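Long-range contacts in polyphosphate kinase (Porphyromonas gingivalis, PDB 2O8R), which probably catalyses the reversible transfer of the terminal phosphate of ATP to build long-chain polyphosphate: residues P34-I39 with L309-A314; S231-R236 with P266-Y271; E609-S614 with C631-P636. The protein carries 3 engineered substitutions. All coordinates share one frame; numbering follows the deposited sequence. Where two conformers were deposited one is given.

Contact 1: P34-I39 with L309-A314; sequences PVYDRI and LPNPFA
In Asn311, chi1 (174°) puts CG anti to the backbone N, over the CD1-CE1 side of the Tyr36 ring, and chi2 (5°) then turns the amide nearly parallel to that ring. The two planes are only 4° apart, so the groups stack. Asn311 CB sits 3.5 Å from the centroid of the Tyr36 ring, close to its normal, which meets the geometry of a CH-pi contact. The amide carbon is displaced to one side, with Asn311 CG 3.6 Å from Tyr36 CE1. At the tip of the ring, Tyr36 OH donates a weak hydrogen bond to Pro310 O at 2.7 Å. Near the plane of the ring, Leu309 O approaches Tyr36 CE2 at 3.6 Å. The opposite face is met toward its rim by Ile39 CD1, from about one helical turn further on. That same methyl lies 3.8 Å from Leu309 CD2, the two side chains crossing at about a right angle. Both polar atoms of the amide are bonded: Asn311 ND2 to Arg316 O, while Asn311 OD1 accepts from Phe313 N at 2.8 Å, the donor lying above the carbonyl plane. Leu110 and Ile115 also touch Tyr36. The OD1 bond to the backbone N two residues on defines an Asx turn, here in an irregular loop packed on the first turn of helix 35-63.

Contact 2: S231-R236 with P266-Y271; sequences SIKVSR and PTRFMY
Ser235 OG is gripped by two groups: Arg268 NE donates to it at 3.2 Å, with the serine oxygen tilted 29° out of the guanidinium plane, and Glu50 OE2 forms a second hydrogen bond. A bend at chi3 (70°) places Arg268 NE toward Ser235 OG; Arg268 NH2 lies 3.5 Å from Lys233 CE. The like charges Lys233 NZ and Arg268 NH2 stand 4.1 Å apart, a repulsion that Glu50 OE1 probably offsets through salt bridges to both. The backbones run antiparallel, their axes 4.6 Å apart at 167°. Met270 N to Lys233 O measures 2.7 Å and the return bond, Lys233 N to Met270 O, 2.9 Å. Thr267 and Arg268 both face Ser235, a classic beta bulge at the start of the second strand. On the other face of the sheet Ile232 CG2 packs 3.9 Å from Phe269 CZ, and Val234 CB also meets this ring. The pair sits inside the mixed sheet of the middle domain, between strands 163-169 and 294-297. Helix 35-63, the source of Glu50, covers the Lys233, Ser235 and Arg268 face, whereas helix 277-283 touches Phe269 and Tyr271 on the other.

Contact 3: E609-S614 with C631-P636; sequences EEVFIS and CPVLDP
Phe612 and Pro632 face each other in an antiparallel pairing within the second C-terminal domain, a member of the phospholipase D-like clan. They form a non-hydrogen-bonded pair, and their side chains cross at a slant: Phe612 CE1 lies 3.7 Å from Pro632 CD. Chi1 of Phe612 (-66°) sets CG beside its own backbone N, and from there the ring reaches Pro632, CD1 coming 3.4 Å from Pro632 N, obliquely to the ring. Pro632 has no N-H to give, and the non-hydrogen-bonded pairing requires none from it toward Phe612. The bonds fall on either side of it instead: Ile613 and Cys631 exchange two, Ile613 N to Cys631 O and Cys631 N to Ile613 O, each 2.8 Å long. Away from the Phe612 face, Val611 and Val633 run alongside each other in the same direction, CG1 of Val611 4.1 Å from CG2 of Val633, against Ile642 of helix 636-651. Ile613 slants across to the same valine, its CD1 4.1 Å from Val633 CG2. Leu523 of helix 516-532 touches Phe612 on its own face, so helices meet both faces of this part of the sheet. Past Pro632 the pairing closes with Val633 N donating to Val611 O at 2.8 Å, nearly in line with the carbonyl bond.

Along the chain, contact 2 falls between the two segments of contact 1, and contact 3 follows both. Contacts 1 and 2 have centres about 28 Å apart and do not touch, yet helix 35-63 serves both: 34-39 forms its start, and Glu50 further along it binds the charged face of contact 2. Contact 3 belongs to a separate sheet in the second C-terminal domain, its centre about 40 Å from that of contact 1 and about 47 Å from that of contact 2, across the chain's centre. Residues predicted to bind ATP lie near both sheets: side chain to side chain, Asn48 is about 9 Å from Arg268, and His597 about 10 Å from Ile613.

Contact 1: P34-I39 with L309-A314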
ATOM      1  N   PRO A  34     -13.191  22.925 -15.514  1.00 55.50           N
ATOM      2  CA  PRO A  34     -13.352  22.988 -14.064  1.00 52.32           C
ATOM      3  C   PRO A  34     -11.997  22.977 -13.403  1.00 47.10           C
ATOM      4  O   PRO A  34     -11.163  22.161 -13.797  1.00 55.57           O
ATOM      5  CB  PRO A  34     -14.097  21.695 -13.757  1.00 44.21           C
ATOM      6  CG  PRO A  34     -14.888  21.449 -14.965  1.00 42.06           C
ATOM      7  CD  PRO A  34     -14.025  21.864 -16.101  1.00 35.34           C
ATOM      8  N   VAL A  35     -11.774  23.867 -12.425  1.00 44.88           N
ATOM      9  CA  VAL A  35     -10.405  24.095 -11.889  1.00 51.53           C
ATOM     10  C   VAL A  35      -9.635  22.843 -11.556  1.00 59.53           C
ATOM     11  O   VAL A  35      -8.464  22.733 -11.917  1.00 57.22           O
ATOM     12  CB  VAL A  35     -10.316  24.938 -10.590  1.00 54.41           C
ATOM     13  CG1 VAL A  35      -9.753  26.294 -10.877  1.00 43.68           C
ATOM     14  CG2 VAL A  35     -11.630  24.952  -9.778  1.00 52.32           C
ATOM     15  N   TYR A  36     -10.280  21.910 -10.854  1.00 44.86           N
ATOM     16  CA  TYR A  36      -9.557  20.747 -10.393  1.00 44.79           C
ATOM     17  C   TYR A  36      -9.058  19.881 -11.540  1.00 49.32           C
ATOM     18  O   TYR A  36      -8.027  19.226 -11.417  1.00 54.85           O
ATOM     19  CB  TYR A  36     -10.322  19.995  -9.297  1.00 31.37           C
ATOM     20  CG  TYR A  36     -10.123  20.680  -7.958  1.00 50.51           C
ATOM     21  CD1 TYR A  36     -10.976  21.701  -7.530  1.00 35.58           C
ATOM     22  CD2 TYR A  36      -9.046  20.342  -7.142  1.00 34.44           C
ATOM     23  CE1 TYR A  36     -10.768  22.343  -6.316  1.00 40.54           C
ATOM     24  CE2 TYR A  36      -8.838  20.968  -5.932  1.00 49.49           C
ATOM     25  CZ  TYR A  36      -9.690  21.969  -5.530  1.00 53.55           C
ATOM     26  OH  TYR A  36      -9.451  22.583  -4.333  1.00 57.14           O
ATOM     27  N   ASP A  37      -9.745  19.947 -12.681  1.00 47.28           N
ATOM     28  CA  ASP A  37      -9.254  19.308 -13.902  1.00 54.66           C
ATOM     29  C   ASP A  37      -7.910  19.878 -14.299  1.00 45.95           C
ATOM     30  O   ASP A  37      -6.997  19.132 -14.637  1.00 49.37           O
ATOM     31  CB  ASP A  37     -10.232  19.480 -15.066  1.00 37.73           C
ATOM     32  CG  ASP A  37     -11.560  18.803 -14.819  1.00 64.70           C
ATOM     33  OD1 ASP A  37     -11.736  18.135 -13.767  1.00 68.54           O
ATOM     34  OD2 ASP A  37     -12.431  18.948 -15.694  1.00 73.23           O
ATOM     35  N   ARG A  38      -7.800  21.202 -14.245  1.00 30.26           N
ATOM     36  CA  ARG A  38      -6.576  21.885 -14.616  1.00 45.52           C
ATOM     37  C   ARG A  38      -5.462  21.614 -13.612  1.00 51.17           C
ATOM     38  O   ARG A  38      -4.328  21.318 -14.000  1.00 66.40           O
ATOM     39  CB  ARG A  38      -6.831  23.379 -14.747  1.00 55.83           C
ATOM     40  CG  ARG A  38      -7.894  23.702 -15.771  1.00 47.76           C
ATOM     41  CD  ARG A  38      -8.035  25.183 -15.906  1.00 56.77           C
ATOM     42  NE  ARG A  38      -9.255  25.685 -15.296  1.00 54.37           N
ATOM     43  CZ  ARG A  38      -9.484  26.967 -15.037  1.00 53.33           C
ATOM     44  NH1 ARG A  38      -8.566  27.882 -15.314  1.00 61.79           N
ATOM     45  NH2 ARG A  38     -10.622  27.332 -14.474  1.00 63.12           N
ATOM     46  N   ILE A  39      -5.795  21.699 -12.329  1.00 39.43           N
ATOM     47  CA  ILE A  39      -4.854  21.403 -11.247  1.00 42.37           C
ATOM     48  C   ILE A  39      -4.221  20.009 -11.378  1.00 47.64           C
ATOM     49  O   ILE A  39      -2.993  19.856 -11.215  1.00 31.65           O
ATOM     50  CB  ILE A  39      -5.537  21.545  -9.870  1.00 50.67           C
ATOM     51  CG1 ILE A  39      -5.890  23.020  -9.613  1.00 47.26           C
ATOM     52  CG2 ILE A  39      -4.652  20.954  -8.758  1.00 25.89           C
ATOM     53  CD1 ILE A  39      -6.162  23.359  -8.163  1.00 46.77           C
ATOM     54  N   LEU A 309      -4.101  18.380  -3.456  1.00 51.56           N
ATOM     55  CA  LEU A 309      -4.854  19.524  -2.970  1.00 45.56           C
ATOM     56  C   LEU A 309      -6.300  19.108  -2.890  1.00 43.88           C
ATOM     57  O   LEU A 309      -6.875  18.683  -3.882  1.00 54.14           O
ATOM     58  CB  LEU A 309      -4.721  20.718  -3.902  1.00 52.62           C
ATOM     59  CG  LEU A 309      -5.380  21.987  -3.368  1.00 60.85           C
ATOM     60  CD1 LEU A 309      -4.683  22.434  -2.076  1.00 44.78           C
ATOM     61  CD2 LEU A 309      -5.359  23.090  -4.423  1.00 41.16           C
ATOM     62  N   PRO A 310      -6.880  19.185  -1.694  1.00 46.82           N
ATOM     63  CA  PRO A 310      -8.260  18.766  -1.520  1.00 46.50           C
ATOM     64  C   PRO A 310      -9.226  19.690  -2.234  1.00 49.46           C
ATOM     65  O   PRO A 310      -8.987  20.892  -2.279  1.00 53.54           O
ATOM     66  CB  PRO A 310      -8.473  18.875  -0.006  1.00 44.27           C
ATOM     67  CG  PRO A 310      -7.121  18.985   0.589  1.00 30.10           C
ATOM     68  CD  PRO A 310      -6.277  19.643  -0.434  1.00 51.35           C
ATOM     69  N   ASN A 311     -10.284  19.117  -2.807  1.00 45.47           N
ATOM     70  CA  ASN A 311     -11.439  19.876  -3.263  1.00 39.17           C
ATOM     71  C   ASN A 311     -12.564  19.711  -2.253  1.00 49.78           C
ATOM     72  O   ASN A 311     -13.305  18.728  -2.317  1.00 50.07           O
ATOM     73  CB  ASN A 311     -11.902  19.375  -4.628  1.00 26.81           C
ATOM     74  CG  ASN A 311     -13.203  20.032  -5.106  1.00 49.79           C
ATOM     75  OD1 ASN A 311     -13.748  20.947  -4.478  1.00 61.25           O
ATOM     76  ND2 ASN A 311     -13.698  19.561  -6.238  1.00 62.52           N
ATOM     77  N   PRO A 312     -12.719  20.688  -1.337  1.00 49.71           N
ATOM     78  CA  PRO A 312     -13.764  20.656  -0.327  1.00 43.10           C
ATOM     79  C   PRO A 312     -15.174  20.854  -0.882  1.00 55.56           C
ATOM     80  O   PRO A 312     -16.122  20.902  -0.107  1.00 59.36           O
ATOM     81  CB  PRO A 312     -13.409  21.833   0.571  1.00 43.16           C
ATOM     82  CG  PRO A 312     -12.741  22.772  -0.327  1.00 53.07           C
ATOM     83  CD  PRO A 312     -11.910  21.910  -1.219  1.00 59.82           C
ATOM     84  N   PHE A 313     -15.325  20.974  -2.197  1.00 50.70           N
ATOM     85  CA  PHE A 313     -16.662  21.018  -2.773  1.00 53.23           C
ATOM     86  C   PHE A 313     -17.012  19.741  -3.505  1.00 64.16           C
ATOM     87  O   PHE A 313     -17.501  19.764  -4.624  1.00 55.59           O
ATOM     88  CB  PHE A 313     -16.849  22.259  -3.622  1.00 47.12           C
ATOM     89  CG  PHE A 313     -16.793  23.508  -2.819  1.00 49.47           C
ATOM     90  CD1 PHE A 313     -17.803  23.803  -1.920  1.00 53.08           C
ATOM     91  CD2 PHE A 313     -15.709  24.356  -2.904  1.00 59.64           C
ATOM     92  CE1 PHE A 313     -17.752  24.938  -1.149  1.00 33.12           C
ATOM     93  CE2 PHE A 313     -15.653  25.500  -2.137  1.00 39.45           C
ATOM     94  CZ  PHE A 313     -16.673  25.789  -1.256  1.00 54.53           C
ATOM     95  N   ALA A 314     -16.774  18.632  -2.812  1.00 81.02           N
ATOM     96  CA  ALA A 314     -17.066  17.281  -3.274  1.00 77.17           C
ATOM     97  C   ALA A 314     -17.085  17.170  -4.790  1.00 79.80           C
ATOM     98  O   ALA A 314     -16.027  17.383  -5.386  1.00 77.19           O
ATOM     99  CB  ALA A 314     -18.318  16.720  -2.606  1.00 75.96           C
TER

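Contact 2: S231-R236 with P266-Y271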
ATOM      1  N   SER A 231      13.315  26.973  -0.734  1.00 58.81           N
ATOM      2  CA  SER A 231      12.935  25.596  -1.011  1.00 56.80           C
ATOM      3  C   SER A 231      13.873  25.063  -2.062  1.00 62.64           C
ATOM      4  O   SER A 231      14.166  25.743  -3.049  1.00 54.31           O
ATOM      5  CB  SER A 231      11.494  25.496  -1.521  1.00 58.89           C
ATOM      6  OG  SER A 231      10.582  26.052  -0.596  1.00 81.80           O
ATOM      7  N   ILE A 232      14.354  23.849  -1.835  1.00 55.18           N
ATOM      8  CA  ILE A 232      15.168  23.160  -2.813  1.00 57.42           C
ATOM      9  C   ILE A 232      14.622  21.765  -3.083  1.00 56.98           C
ATOM     10  O   ILE A 232      13.843  21.228  -2.296  1.00 67.86           O
ATOM     11  CB  ILE A 232      16.639  23.068  -2.376  1.00 65.68           C
ATOM     12  CG1 ILE A 232      16.749  22.447  -0.976  1.00 60.50           C
ATOM     13  CG2 ILE A 232      17.300  24.443  -2.451  1.00 64.78           C
ATOM     14  CD1 ILE A 232      18.149  22.039  -0.590  1.00 48.28           C
ATOM     15  N   LYS A 233      15.049  21.196  -4.205  1.00 61.93           N
ATOM     16  CA  LYS A 233      14.650  19.870  -4.652  1.00 62.38           C
ATOM     17  C   LYS A 233      15.758  19.340  -5.555  1.00 64.96           C
ATOM     18  O   LYS A 233      16.294  20.074  -6.389  1.00 63.12           O
ATOM     19  CB  LYS A 233      13.339  19.974  -5.427  1.00 68.12           C
ATOM     20  CG  LYS A 233      12.929  18.745  -6.231  1.00 74.32           C
ATOM     21  CD  LYS A 233      11.671  19.051  -7.039  1.00 73.05           C
ATOM     22  CE  LYS A 233      11.460  18.064  -8.169  1.00 84.36           C
ATOM     23  NZ  LYS A 233      11.032  16.729  -7.680  1.00 95.21           N
ATOM     24  N   VAL A 234      16.116  18.077  -5.386  1.00 61.29           N
ATOM     25  CA  VAL A 234      17.067  17.450  -6.290  1.00 63.03           C
ATOM     26  C   VAL A 234      16.418  16.225  -6.905  1.00 67.18           C
ATOM     27  O   VAL A 234      15.763  15.468  -6.207  1.00 86.72           O
ATOM     28  CB  VAL A 234      18.412  17.106  -5.568  1.00 65.75           C
ATOM     29  CG1 VAL A 234      18.173  16.403  -4.254  1.00 59.83           C
ATOM     30  CG2 VAL A 234      19.331  16.282  -6.451  1.00 68.11           C
ATOM     31  N   SER A 235      16.543  16.063  -8.220  1.00 75.06           N
ATOM     32  CA  SER A 235      16.230  14.780  -8.853  1.00 65.79           C
ATOM     33  C   SER A 235      17.552  14.085  -9.089  1.00 67.43           C
ATOM     34  O   SER A 235      18.514  14.729  -9.510  1.00 82.99           O
ATOM     35  CB  SER A 235      15.521  14.961 -10.195  1.00 59.85           C
ATOM     36  OG  SER A 235      14.476  15.913 -10.128  1.00 57.21           O
ATOM     37  N   ARG A 236      17.616  12.787  -8.814  1.00 71.26           N
ATOM     38  CA  ARG A 236      18.808  12.008  -9.174  1.00 77.89           C
ATOM     39  C   ARG A 236      18.472  10.651  -9.792  1.00 85.46           C
ATOM     40  O   ARG A 236      17.324  10.201  -9.709  1.00 74.92           O
ATOM     41  CB  ARG A 236      19.770  11.865  -7.990  1.00 75.91           C
ATOM     42  CG  ARG A 236      19.152  11.407  -6.687  1.00 87.48           C
ATOM     43  CD  ARG A 236      20.217  11.343  -5.615  1.00 81.49           C
ATOM     44  NE  ARG A 236      20.935  12.605  -5.510  1.00 69.67           N
ATOM     45  CZ  ARG A 236      21.065  13.292  -4.382  1.00 86.68           C
ATOM     46  NH1 ARG A 236      20.542  12.822  -3.267  1.00 82.88           N
ATOM     47  NH2 ARG A 236      21.730  14.437  -4.361  1.00 82.10           N
ATOM     48  N   PRO A 266      22.914  13.419  -9.646  1.00 84.94           N
ATOM     49  CA  PRO A 266      21.955  14.523  -9.589  1.00 90.85           C
ATOM     50  C   PRO A 266      21.658  15.073 -10.978  1.00 92.41           C
ATOM     51  O   PRO A 266      22.415  15.908 -11.468  1.00106.54           O
ATOM     52  CB  PRO A 266      22.686  15.589  -8.755  1.00 72.77           C
ATOM     53  CG  PRO A 266      23.663  14.830  -7.946  1.00 85.25           C
ATOM     54  CD  PRO A 266      24.079  13.644  -8.774  1.00 86.86           C
ATOM     55  N   THR A 267      20.571  14.614 -11.603  1.00 86.91           N
ATOM     56  CA  THR A 267      20.175  15.093 -12.942  1.00 87.76           C
ATOM     57  C   THR A 267      19.659  16.528 -12.897  1.00 87.25           C
ATOM     58  O   THR A 267      19.784  17.288 -13.865  1.00 68.02           O
ATOM     59  CB  THR A 267      19.042  14.252 -13.568  1.00 78.55           C
ATOM     60  OG1 THR A 267      17.785  14.717 -13.066  1.00 67.94           O
ATOM     61  CG2 THR A 267      19.207  12.773 -13.265  1.00 74.88           C
ATOM     62  N   ARG A 268      19.063  16.878 -11.766  1.00 86.81           N
ATOM     63  CA  ARG A 268      18.462  18.181 -11.577  1.00 84.04           C
ATOM     64  C   ARG A 268      18.744  18.655 -10.154  1.00 79.35           C
ATOM     65  O   ARG A 268      18.766  17.848  -9.219  1.00 85.37           O
ATOM     66  CB  ARG A 268      16.954  18.070 -11.821  1.00 90.01           C
ATOM     67  CG  ARG A 268      16.211  19.379 -11.919  1.00 83.91           C
ATOM     68  CD  ARG A 268      14.896  19.219 -12.668  1.00 95.44           C
ATOM     69  NE  ARG A 268      13.892  18.463 -11.925  1.00 92.00           N
ATOM     70  CZ  ARG A 268      12.649  18.254 -12.355  1.00 80.48           C
ATOM     71  NH1 ARG A 268      12.262  18.736 -13.526  1.00 92.69           N
ATOM     72  NH2 ARG A 268      11.791  17.566 -11.619  1.00 68.94           N
ATOM     73  N   PHE A 269      19.002  19.950 -10.003  1.00 65.02           N
ATOM     74  CA  PHE A 269      18.938  20.595  -8.695  1.00 71.53           C
ATOM     75  C   PHE A 269      18.171  21.901  -8.830  1.00 70.67           C
ATOM     76  O   PHE A 269      18.665  22.875  -9.383  1.00 86.17           O
ATOM     77  CB  PHE A 269      20.324  20.829  -8.092  1.00 71.93           C
ATOM     78  CG  PHE A 269      20.281  21.407  -6.700  1.00 81.11           C
ATOM     79  CD1 PHE A 269      20.237  20.571  -5.595  1.00 79.67           C
ATOM     80  CD2 PHE A 269      20.266  22.787  -6.497  1.00 71.58           C
ATOM     81  CE1 PHE A 269      20.185  21.100  -4.310  1.00 83.98           C
ATOM     82  CE2 PHE A 269      20.215  23.319  -5.225  1.00 72.97           C
ATOM     83  CZ  PHE A 269      20.171  22.477  -4.126  1.00 78.69           C
HETATM   84  N   MSE A 270      16.958  21.914  -8.305  1.00 78.74           N
HETATM   85  CA  MSE A 270      16.018  22.989  -8.553  1.00 83.43           C
HETATM   86  C   MSE A 270      15.815  23.780  -7.272  1.00 72.80           C
HETATM   87  O   MSE A 270      15.730  23.201  -6.190  1.00 61.53           O
HETATM   88  CB  MSE A 270      14.710  22.367  -9.027  1.00 94.82           C
HETATM   89  CG  MSE A 270      13.595  23.311  -9.396  1.00113.36           C
HETATM   90 SE   MSE A 270      12.034  22.179  -9.611  1.00117.14          SE
HETATM   91  CE  MSE A 270      10.604  23.504  -9.761  1.00111.44           C
ATOM     92  N   TYR A 271      15.747  25.102  -7.387  1.00 63.37           N
ATOM     93  CA  TYR A 271      15.643  25.946  -6.200  1.00 73.17           C
ATOM     94  C   TYR A 271      14.910  27.239  -6.486  1.00 79.17           C
ATOM     95  O   TYR A 271      14.883  27.710  -7.623  1.00 77.89           O
ATOM     96  CB  TYR A 271      17.028  26.258  -5.625  1.00 80.93           C
ATOM     97  CG  TYR A 271      17.941  26.984  -6.584  1.00 86.84           C
ATOM     98  CD1 TYR A 271      18.024  28.371  -6.575  1.00 80.34           C
ATOM     99  CD2 TYR A 271      18.725  26.284  -7.497  1.00 92.79           C
ATOM    100  CE1 TYR A 271      18.855  29.044  -7.447  1.00 99.63           C
ATOM    101  CE2 TYR A 271      19.558  26.946  -8.382  1.00105.26           C
ATOM    102  CZ  TYR A 271      19.620  28.328  -8.353  1.00104.43           C
ATOM    103  OH  TYR A 271      20.448  28.997  -9.226  1.00100.47           O
TER

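Contact 3: E609-S614 with C631-P636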
ATOM      1  N   GLU A 609     -11.668  -2.692 -46.024  1.00 56.90           N
ATOM      2  CA  GLU A 609     -10.867  -2.133 -44.934  0.50 61.74           C
ATOM      3  C   GLU A 609     -10.398  -3.196 -43.942  1.00 62.52           C
ATOM      4  O   GLU A 609     -11.116  -4.154 -43.664  1.00 79.88           O
ATOM      5  CB  GLU A 609     -11.646  -1.029 -44.207  0.50 51.73           C
ATOM      6  CG  GLU A 609     -12.682  -0.314 -45.081  0.50 58.75           C
ATOM      7  CD  GLU A 609     -12.670   1.204 -44.924  0.50 67.96           C
ATOM      8  OE1 GLU A 609     -13.762   1.810 -44.957  0.50 56.93           O
ATOM      9  OE2 GLU A 609     -11.574   1.794 -44.786  0.50 61.73           O
ATOM     10  N   GLU A 610      -9.187  -3.025 -43.421  1.00 60.32           N
ATOM     11  CA  GLU A 610      -8.650  -3.929 -42.400  1.00 60.04           C
ATOM     12  C   GLU A 610      -8.267  -3.133 -41.169  1.00 60.46           C
ATOM     13  O   GLU A 610      -7.568  -2.121 -41.262  1.00 64.31           O
ATOM     14  CB  GLU A 610      -7.455  -4.721 -42.928  1.00 47.62           C
ATOM     15  CG  GLU A 610      -7.840  -5.672 -44.058  1.00 56.89           C
ATOM     16  CD  GLU A 610      -6.686  -6.501 -44.588  1.00 55.07           C
ATOM     17  OE1 GLU A 610      -5.639  -6.605 -43.918  1.00 61.61           O
ATOM     18  OE2 GLU A 610      -6.831  -7.065 -45.691  1.00 70.38           O
ATOM     19  N   VAL A 611      -8.751  -3.571 -40.016  1.00 51.62           N
ATOM     20  CA  VAL A 611      -8.470  -2.860 -38.782  1.00 53.84           C
ATOM     21  C   VAL A 611      -7.701  -3.729 -37.802  1.00 59.64           C
ATOM     22  O   VAL A 611      -8.088  -4.870 -37.530  1.00 57.65           O
ATOM     23  CB  VAL A 611      -9.750  -2.332 -38.134  1.00 56.20           C
ATOM     24  CG1 VAL A 611      -9.435  -1.613 -36.828  1.00 49.84           C
ATOM     25  CG2 VAL A 611     -10.475  -1.407 -39.100  1.00 56.50           C
ATOM     26  N   PHE A 612      -6.601  -3.190 -37.280  1.00 61.12           N
ATOM     27  CA  PHE A 612      -5.838  -3.899 -36.263  1.00 57.74           C
ATOM     28  C   PHE A 612      -5.857  -3.192 -34.922  1.00 59.62           C
ATOM     29  O   PHE A 612      -5.867  -1.964 -34.848  1.00 64.90           O
ATOM     30  CB  PHE A 612      -4.403  -4.106 -36.708  1.00 52.37           C
ATOM     31  CG  PHE A 612      -4.261  -5.018 -37.881  1.00 66.25           C
ATOM     32  CD1 PHE A 612      -4.038  -6.375 -37.694  1.00 72.09           C
ATOM     33  CD2 PHE A 612      -4.342  -4.521 -39.174  1.00 53.81           C
ATOM     34  CE1 PHE A 612      -3.901  -7.223 -38.778  1.00 37.68           C
ATOM     35  CE2 PHE A 612      -4.213  -5.357 -40.257  1.00 47.86           C
ATOM     36  CZ  PHE A 612      -3.989  -6.709 -40.059  1.00 56.64           C
ATOM     37  N   ILE A 613      -5.868  -4.002 -33.869  1.00 58.20           N
ATOM     38  CA  ILE A 613      -5.753  -3.556 -32.489  1.00 51.78           C
ATOM     39  C   ILE A 613      -4.382  -4.014 -31.999  1.00 57.33           C
ATOM     40  O   ILE A 613      -4.046  -5.201 -32.142  1.00 47.85           O
ATOM     41  CB  ILE A 613      -6.894  -4.189 -31.646  1.00 57.93           C
ATOM     42  CG1 ILE A 613      -8.121  -3.292 -31.681  1.00 53.51           C
ATOM     43  CG2 ILE A 613      -6.503  -4.447 -30.194  1.00 41.31           C
ATOM     44  CD1 ILE A 613      -9.329  -3.953 -31.082  1.00 87.75           C
ATOM     45  N   SER A 614      -3.575  -3.094 -31.455  1.00 43.00           N
ATOM     46  CA  SER A 614      -2.227  -3.488 -31.019  1.00 47.72           C
ATOM     47  C   SER A 614      -1.811  -3.196 -29.588  1.00 47.68           C
ATOM     48  O   SER A 614      -2.358  -2.322 -28.917  1.00 60.42           O
ATOM     49  CB  SER A 614      -1.160  -2.937 -31.960  1.00 48.94           C
ATOM     50  OG  SER A 614       0.079  -3.584 -31.697  1.00 42.62           O
ATOM     51  N   CYS A 631      -3.761  -7.593 -33.643  1.00 66.12           N
ATOM     52  CA  CYS A 631      -4.842  -8.479 -34.018  1.00 46.93           C
ATOM     53  C   CYS A 631      -5.822  -7.819 -34.984  1.00 61.82           C
ATOM     54  O   CYS A 631      -6.239  -6.680 -34.760  1.00 57.45           O
ATOM     55  CB  CYS A 631      -5.582  -8.905 -32.776  1.00 52.19           C
ATOM     56  SG  CYS A 631      -6.569 -10.341 -33.025  1.00 63.95           S
ATOM     57  N   PRO A 632      -6.165  -8.527 -36.080  1.00 57.02           N
ATOM     58  CA  PRO A 632      -7.227  -8.149 -36.999  1.00 53.35           C
ATOM     59  C   PRO A 632      -8.579  -8.201 -36.328  1.00 62.30           C
ATOM     60  O   PRO A 632      -8.865  -9.132 -35.570  1.00 62.82           O
ATOM     61  CB  PRO A 632      -7.176  -9.246 -38.064  1.00 50.35           C
ATOM     62  CG  PRO A 632      -6.538 -10.378 -37.404  1.00 46.63           C
ATOM     63  CD  PRO A 632      -5.498  -9.755 -36.531  1.00 42.87           C
ATOM     64  N   VAL A 633      -9.395  -7.194 -36.603  1.00 44.64           N
ATOM     65  CA  VAL A 633     -10.767  -7.185 -36.180  1.00 49.24           C
ATOM     66  C   VAL A 633     -11.541  -7.787 -37.351  1.00 62.19           C
ATOM     67  O   VAL A 633     -11.722  -7.135 -38.374  1.00 68.95           O
ATOM     68  CB  VAL A 633     -11.203  -5.753 -35.908  1.00 46.54           C
ATOM     69  CG1 VAL A 633     -12.643  -5.695 -35.413  1.00 50.73           C
ATOM     70  CG2 VAL A 633     -10.265  -5.121 -34.909  1.00 63.00           C
ATOM     71  N   LEU A 634     -11.962  -9.041 -37.219  1.00 58.62           N
ATOM     72  CA  LEU A 634     -12.607  -9.758 -38.335  1.00 61.14           C
ATOM     73  C   LEU A 634     -14.083  -9.435 -38.563  1.00 63.02           C
ATOM     74  O   LEU A 634     -14.539  -9.345 -39.704  1.00 72.31           O
ATOM     75  CB  LEU A 634     -12.434 -11.266 -38.180  1.00 37.37           C
ATOM     76  CG  LEU A 634     -10.954 -11.643 -38.156  1.00 39.25           C
ATOM     77  CD1 LEU A 634     -10.805 -13.124 -38.044  1.00 36.54           C
ATOM     78  CD2 LEU A 634     -10.215 -11.114 -39.389  1.00 33.18           C
ATOM     79  N   ASP A 635     -14.822  -9.261 -37.477  1.00 63.56           N
ATOM     80  CA  ASP A 635     -16.230  -8.924 -37.557  1.00 58.33           C
ATOM     81  C   ASP A 635     -16.453  -7.529 -38.141  1.00 59.97           C
ATOM     82  O   ASP A 635     -15.950  -6.533 -37.614  1.00 59.28           O
ATOM     83  CB  ASP A 635     -16.867  -9.034 -36.181  1.00 60.26           C
ATOM     84  CG  ASP A 635     -18.358  -8.866 -36.222  1.00 64.58           C
ATOM     85  OD1 ASP A 635     -18.828  -7.776 -36.620  1.00 69.09           O
ATOM     86  OD2 ASP A 635     -19.061  -9.825 -35.836  1.00 87.86           O
ATOM     87  N   PRO A 636     -17.235  -7.457 -39.228  1.00 70.30           N
ATOM     88  CA  PRO A 636     -17.468  -6.229 -39.977  1.00 57.46           C
ATOM     89  C   PRO A 636     -18.099  -5.114 -39.156  1.00 58.27           C
ATOM     90  O   PRO A 636     -17.642  -3.972 -39.248  1.00 58.84           O
ATOM     91  CB  PRO A 636     -18.409  -6.684 -41.093  1.00 47.37           C
ATOM     92  CG  PRO A 636     -18.127  -8.131 -41.229  1.00 42.66           C
ATOM     93  CD  PRO A 636     -17.956  -8.588 -39.831  1.00 65.50           C
TER